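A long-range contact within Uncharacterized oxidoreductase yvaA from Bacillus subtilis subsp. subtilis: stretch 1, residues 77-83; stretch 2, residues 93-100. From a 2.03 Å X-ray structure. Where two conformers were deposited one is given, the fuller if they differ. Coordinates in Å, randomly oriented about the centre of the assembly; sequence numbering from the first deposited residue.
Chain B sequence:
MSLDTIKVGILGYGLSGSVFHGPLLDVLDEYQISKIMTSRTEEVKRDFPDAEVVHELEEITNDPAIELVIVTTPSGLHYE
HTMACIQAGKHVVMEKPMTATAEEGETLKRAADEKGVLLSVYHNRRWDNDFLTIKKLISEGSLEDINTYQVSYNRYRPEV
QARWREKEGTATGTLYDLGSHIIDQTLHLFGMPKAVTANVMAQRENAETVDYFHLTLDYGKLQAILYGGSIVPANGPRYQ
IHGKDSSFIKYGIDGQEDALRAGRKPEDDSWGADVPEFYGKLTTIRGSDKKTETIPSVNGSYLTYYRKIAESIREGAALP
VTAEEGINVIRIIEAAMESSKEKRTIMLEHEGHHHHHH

Stretch 1 77-83: LHYEHTM
Stretch 2 (93-100) VMEKPMTA

A single, nearly straight hydrogen bond ties this helix to a loop that follows a strand: His78 NE2 donates to the backbone carbonyl Met98 O at 2.8 Å, with an N-H...O angle of 176°. The acceptor lies at the edge of the imidazole, near its plane, where the NE2 hydrogen points. The ring reaches it with chi1 87° (p) and chi2 -55°, while ND1 is hydrogen-bonded to a residue just outside the stretches.

Stretch 1 is helical over His78 to Met83, and the helix continues beyond, with phi/psi near -60/-47 from His81 onward. Stretch 2 enters as a strand, Val93 at -104/123 and Met94 at -106/150, and later runs as loop: a cis peptide bond precedes Pro97 (-73/140), Met98 turns at -46/-63, and Thr99 is extended at -145/178. The register is antiparallel in sense, Thr82 CA lying 7.6 Å from Met94 CA and Tyr79 CA 7.2 Å from Thr99 CA.

His78 and Thr82, one helical turn apart, both point toward stretch 2. Met94 points back toward them, and its m, t, p rotamer (-49°, -177°, 68°) brings Met94 CE to 3.6 Å from Thr82 OG1 and 4.0 Å from His78 NE2. These are van der Waals contacts; Thr82 (chi1 -53°, m) spends its hydroxyl within the helix, Thr82 OG1 donating to His78 O at 2.7 Å. That carbonyl also accepts from Thr82 N at 2.9 Å.

At the other end, Thr99 (chi1 48°, p) places Thr99 CG2 4.2 Å from His78 NE2 and 4.2 Å from Tyr79 CD1, meeting the tyrosine ring (chi1 171°, t; chi2 94°) at its edge. Met98 (all t) has its CA-to-CB bond pointing away and contributes its carbonyl. The rule is economical: one directional polar bond, flanked by methyl contacts, within 223 Å² of buried surface.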

ATOM      1  N   LEU B  77      32.611  10.067   7.651  1.00 62.89           N
ATOM      2  CA  LEU B  77      33.808   9.693   8.405  1.00 62.29           C
ATOM      3  C   LEU B  77      33.688   8.404   9.260  1.00 61.54           C
ATOM      4  O   LEU B  77      34.655   7.980   9.916  1.00 61.51           O
ATOM      5  CB  LEU B  77      34.208  10.896   9.289  1.00 62.85           C
ATOM      6  CG  LEU B  77      35.683  11.326   9.428  1.00 63.99           C
ATOM      7  CD1 LEU B  77      36.380  11.604   8.082  1.00 64.45           C
ATOM      8  CD2 LEU B  77      35.812  12.552  10.358  1.00 64.57           C
ATOM      9  N   HIS B  78      32.527   7.762   9.252  1.00 59.95           N
ATOM     10  CA  HIS B  78      32.266   6.736  10.261  1.00 58.69           C
ATOM     11  C   HIS B  78      32.825   5.339   9.900  1.00 58.14           C
ATOM     12  O   HIS B  78      33.004   4.481  10.778  1.00 56.76           O
ATOM     13  CB  HIS B  78      30.764   6.644  10.511  1.00 58.62           C
ATOM     14  CG  HIS B  78      30.080   5.723   9.570  1.00 58.20           C
ATOM     15  ND1 HIS B  78      30.189   5.856   8.202  1.00 60.12           N
ATOM     16  CD2 HIS B  78      29.326   4.623   9.788  1.00 58.56           C
ATOM     17  CE1 HIS B  78      29.521   4.880   7.612  1.00 60.15           C
ATOM     18  NE2 HIS B  78      28.989   4.118   8.553  1.00 61.12           N
ATOM     19  N   TYR B  79      33.026   5.115   8.598  1.00 57.33           N
ATOM     20  CA  TYR B  79      33.599   3.884   8.080  1.00 56.54           C
ATOM     21  C   TYR B  79      35.062   3.801   8.533  1.00 55.81           C
ATOM     22  O   TYR B  79      35.533   2.762   9.011  1.00 55.90           O
ATOM     23  CB  TYR B  79      33.522   3.864   6.553  1.00 56.26           C
ATOM     24  CG  TYR B  79      34.301   2.707   5.954  1.00 56.96           C
ATOM     25  CD1 TYR B  79      33.669   1.502   5.664  1.00 56.35           C
ATOM     26  CD2 TYR B  79      35.685   2.807   5.708  1.00 56.36           C
ATOM     27  CE1 TYR B  79      34.376   0.433   5.132  1.00 56.76           C
ATOM     28  CE2 TYR B  79      36.398   1.737   5.178  1.00 57.00           C
ATOM     29  CZ  TYR B  79      35.735   0.555   4.899  1.00 56.54           C
ATOM     30  OH  TYR B  79      36.413  -0.519   4.378  1.00 58.11           O
ATOM     31  N   GLU B  80      35.754   4.920   8.367  1.00 54.91           N
ATOM     32  CA  GLU B  80      37.117   5.142   8.834  1.00 54.39           C
ATOM     33  C   GLU B  80      37.252   4.862  10.335  1.00 52.78           C
ATOM     34  O   GLU B  80      38.114   4.105  10.771  1.00 52.10           O
ATOM     35  CB  GLU B  80      37.399   6.610   8.619  1.00 55.36           C
ATOM     36  CG  GLU B  80      38.599   6.981   7.805  1.00 59.31           C
ATOM     37  CD  GLU B  80      38.613   8.485   7.604  1.00 65.09           C
ATOM     38  OE1 GLU B  80      37.768   8.992   6.818  1.00 67.89           O
ATOM     39  OE2 GLU B  80      39.429   9.163   8.271  1.00 66.89           O
ATOM     40  N   HIS B  81      36.382   5.497  11.114  1.00 50.76           N
ATOM     41  CA  HIS B  81      36.351   5.347  12.560  1.00 49.45           C
ATOM     42  C   HIS B  81      36.120   3.897  12.992  1.00 47.95           C
ATOM     43  O   HIS B  81      36.831   3.388  13.859  1.00 47.56           O
ATOM     44  CB  HIS B  81      35.285   6.263  13.152  1.00 49.84           C
ATOM     45  CG  HIS B  81      35.691   7.704  13.203  1.00 52.28           C
ATOM     46  ND1 HIS B  81      34.987   8.651  13.916  1.00 54.55           N
ATOM     47  CD2 HIS B  81      36.750   8.355  12.658  1.00 53.40           C
ATOM     48  CE1 HIS B  81      35.581   9.827  13.792  1.00 55.71           C
ATOM     49  NE2 HIS B  81      36.657   9.674  13.037  1.00 55.61           N
ATOM     50  N   THR B  82      35.142   3.243  12.379  1.00 45.99           N
ATOM     51  CA  THR B  82      34.838   1.857  12.680  1.00 44.88           C
ATOM     52  C   THR B  82      36.053   0.948  12.397  1.00 44.59           C
ATOM     53  O   THR B  82      36.400   0.108  13.231  1.00 43.93           O
ATOM     54  CB  THR B  82      33.596   1.380  11.922  1.00 45.10           C
ATOM     55  OG1 THR B  82      32.505   2.288  12.184  1.00 46.23           O
ATOM     56  CG2 THR B  82      33.181  -0.023  12.376  1.00 44.54           C
ATOM     57  N   MET B  83      36.682   1.128  11.235  1.00 44.18           N
ATOM     58  CA  MET B  83      37.841   0.334  10.874  1.00 44.51           C
ATOM     59  C   MET B  83      38.944   0.536  11.906  1.00 45.02           C
ATOM     60  O   MET B  83      39.494  -0.447  12.417  1.00 45.64           O
ATOM     61  CB  MET B  83      38.353   0.661   9.467  1.00 43.79           C
ATOM     62  CG  MET B  83      39.390  -0.398   8.966  1.00 42.41           C
ATOM     63  SD  MET B  83      38.850  -2.117   9.067  1.00 37.50           S
ATOM     64  CE  MET B  83      38.797  -2.422   7.290  1.00 35.04           C
ATOM     65  N   VAL B  93      29.693  -0.953  18.133  1.00 35.97           N
ATOM     66  CA  VAL B  93      28.277  -0.736  17.753  1.00 35.06           C
ATOM     67  C   VAL B  93      28.212   0.443  16.764  1.00 34.81           C
ATOM     68  O   VAL B  93      28.669   1.542  17.078  1.00 34.09           O
ATOM     69  CB  VAL B  93      27.385  -0.421  18.977  1.00 34.58           C
ATOM     70  CG1 VAL B  93      25.934   0.090  18.535  1.00 34.44           C
ATOM     71  CG2 VAL B  93      27.295  -1.637  19.945  1.00 33.67           C
ATOM     72  N   MET B  94      27.653   0.192  15.578  1.00 34.63           N
ATOM     73  CA  MET B  94      27.531   1.193  14.501  1.00 34.83           C
ATOM     74  C   MET B  94      26.065   1.626  14.433  1.00 35.02           C
ATOM     75  O   MET B  94      25.170   0.826  14.715  1.00 34.64           O
ATOM     76  CB  MET B  94      27.870   0.585  13.121  1.00 34.93           C
ATOM     77  CG  MET B  94      29.162  -0.227  12.960  1.00 33.67           C
ATOM     78  SD  MET B  94      29.484  -0.807  11.272  1.00 30.66           S
ATOM     79  CE  MET B  94      29.823   0.674  10.379  1.00 34.84           C
ATOM     80  N   GLU B  95      25.805   2.870  14.025  1.00 35.63           N
ATOM     81  CA  GLU B  95      24.404   3.275  13.787  0.50 34.94           C
ATOM     82  C   GLU B  95      23.917   2.663  12.472  1.00 35.27           C
ATOM     83  O   GLU B  95      24.725   2.245  11.635  1.00 35.83           O
ATOM     84  CB  GLU B  95      24.215   4.805  13.784  0.50 34.43           C
ATOM     85  CG  GLU B  95      23.737   5.410  15.118  0.50 30.64           C
ATOM     86  CD  GLU B  95      22.270   5.111  15.485  0.50 26.86           C
ATOM     87  OE1 GLU B  95      21.572   4.321  14.765  0.50 21.96           O
ATOM     88  OE2 GLU B  95      21.835   5.664  16.526  0.50 20.51           O
ATOM     89  N   LYS B  96      22.595   2.558  12.320  1.00 34.73           N
ATOM     90  CA  LYS B  96      22.022   2.311  10.994  1.00 36.53           C
ATOM     91  C   LYS B  96      22.030   3.642  10.203  1.00 37.13           C
ATOM     92  O   LYS B  96      22.093   4.693  10.803  1.00 37.54           O
ATOM     93  CB  LYS B  96      20.607   1.736  11.078  1.00 36.99           C
ATOM     94  CG  LYS B  96      19.682   2.349  12.123  1.00 37.84           C
ATOM     95  CD  LYS B  96      19.339   3.818  11.856  1.00 40.47           C
ATOM     96  CE  LYS B  96      18.641   4.010  10.538  1.00 42.31           C
ATOM     97  NZ  LYS B  96      18.214   5.406  10.396  1.00 44.85           N
ATOM     98  N   PRO B  97      22.039   3.608   8.860  1.00 37.67           N
ATOM     99  CA  PRO B  97      22.275   2.475   8.009  1.00 37.79           C
ATOM    100  C   PRO B  97      23.750   2.175   8.106  1.00 37.54           C
ATOM    101  O   PRO B  97      24.550   3.104   8.175  1.00 38.25           O
ATOM    102  CB  PRO B  97      21.903   3.008   6.624  1.00 38.08           C
ATOM    103  CG  PRO B  97      22.283   4.477   6.693  1.00 37.53           C
ATOM    104  CD  PRO B  97      21.886   4.862   8.085  1.00 37.77           C
ATOM    105  N   MET B  98      24.095   0.892   8.152  1.00 37.64           N
ATOM    106  CA  MET B  98      25.486   0.444   8.371  1.00 38.16           C
ATOM    107  C   MET B  98      26.509   1.222   7.508  1.00 38.07           C
ATOM    108  O   MET B  98      27.364   1.915   8.050  1.00 38.26           O
ATOM    109  CB  MET B  98      25.561  -1.078   8.146  1.00 36.92           C
ATOM    110  CG  MET B  98      26.900  -1.755   8.458  1.00 39.36           C
ATOM    111  SD  MET B  98      26.837  -3.512   7.972  1.00 29.95           S
ATOM    112  CE  MET B  98      28.479  -3.922   8.633  1.00 37.01           C
ATOM    113  N   THR B  99      26.410   1.107   6.187  1.00 38.07           N
ATOM    114  CA  THR B  99      27.262   1.871   5.251  1.00 39.28           C
ATOM    115  C   THR B  99      26.436   2.216   4.007  1.00 39.39           C
ATOM    116  O   THR B  99      25.309   1.759   3.891  1.00 39.14           O
ATOM    117  CB  THR B  99      28.464   1.032   4.764  1.00 39.15           C
ATOM    118  OG1 THR B  99      27.995  -0.253   4.350  1.00 39.18           O
ATOM    119  CG2 THR B  99      29.516   0.864   5.872  1.00 41.84           C
ATOM    120  N   ALA B 100      27.002   2.951   3.049  1.00 39.67           N
ATOM    121  CA  ALA B 100      26.315   3.179   1.782  1.00 40.11           C
ATOM    122  C   ALA B 100      26.253   1.938   0.866  1.00 41.11           C
ATOM    123  O   ALA B 100      25.291   1.759   0.111  1.00 39.55           O
ATOM    124  CB  ALA B 100      26.932   4.380   1.036  1.00 40.24           C
TER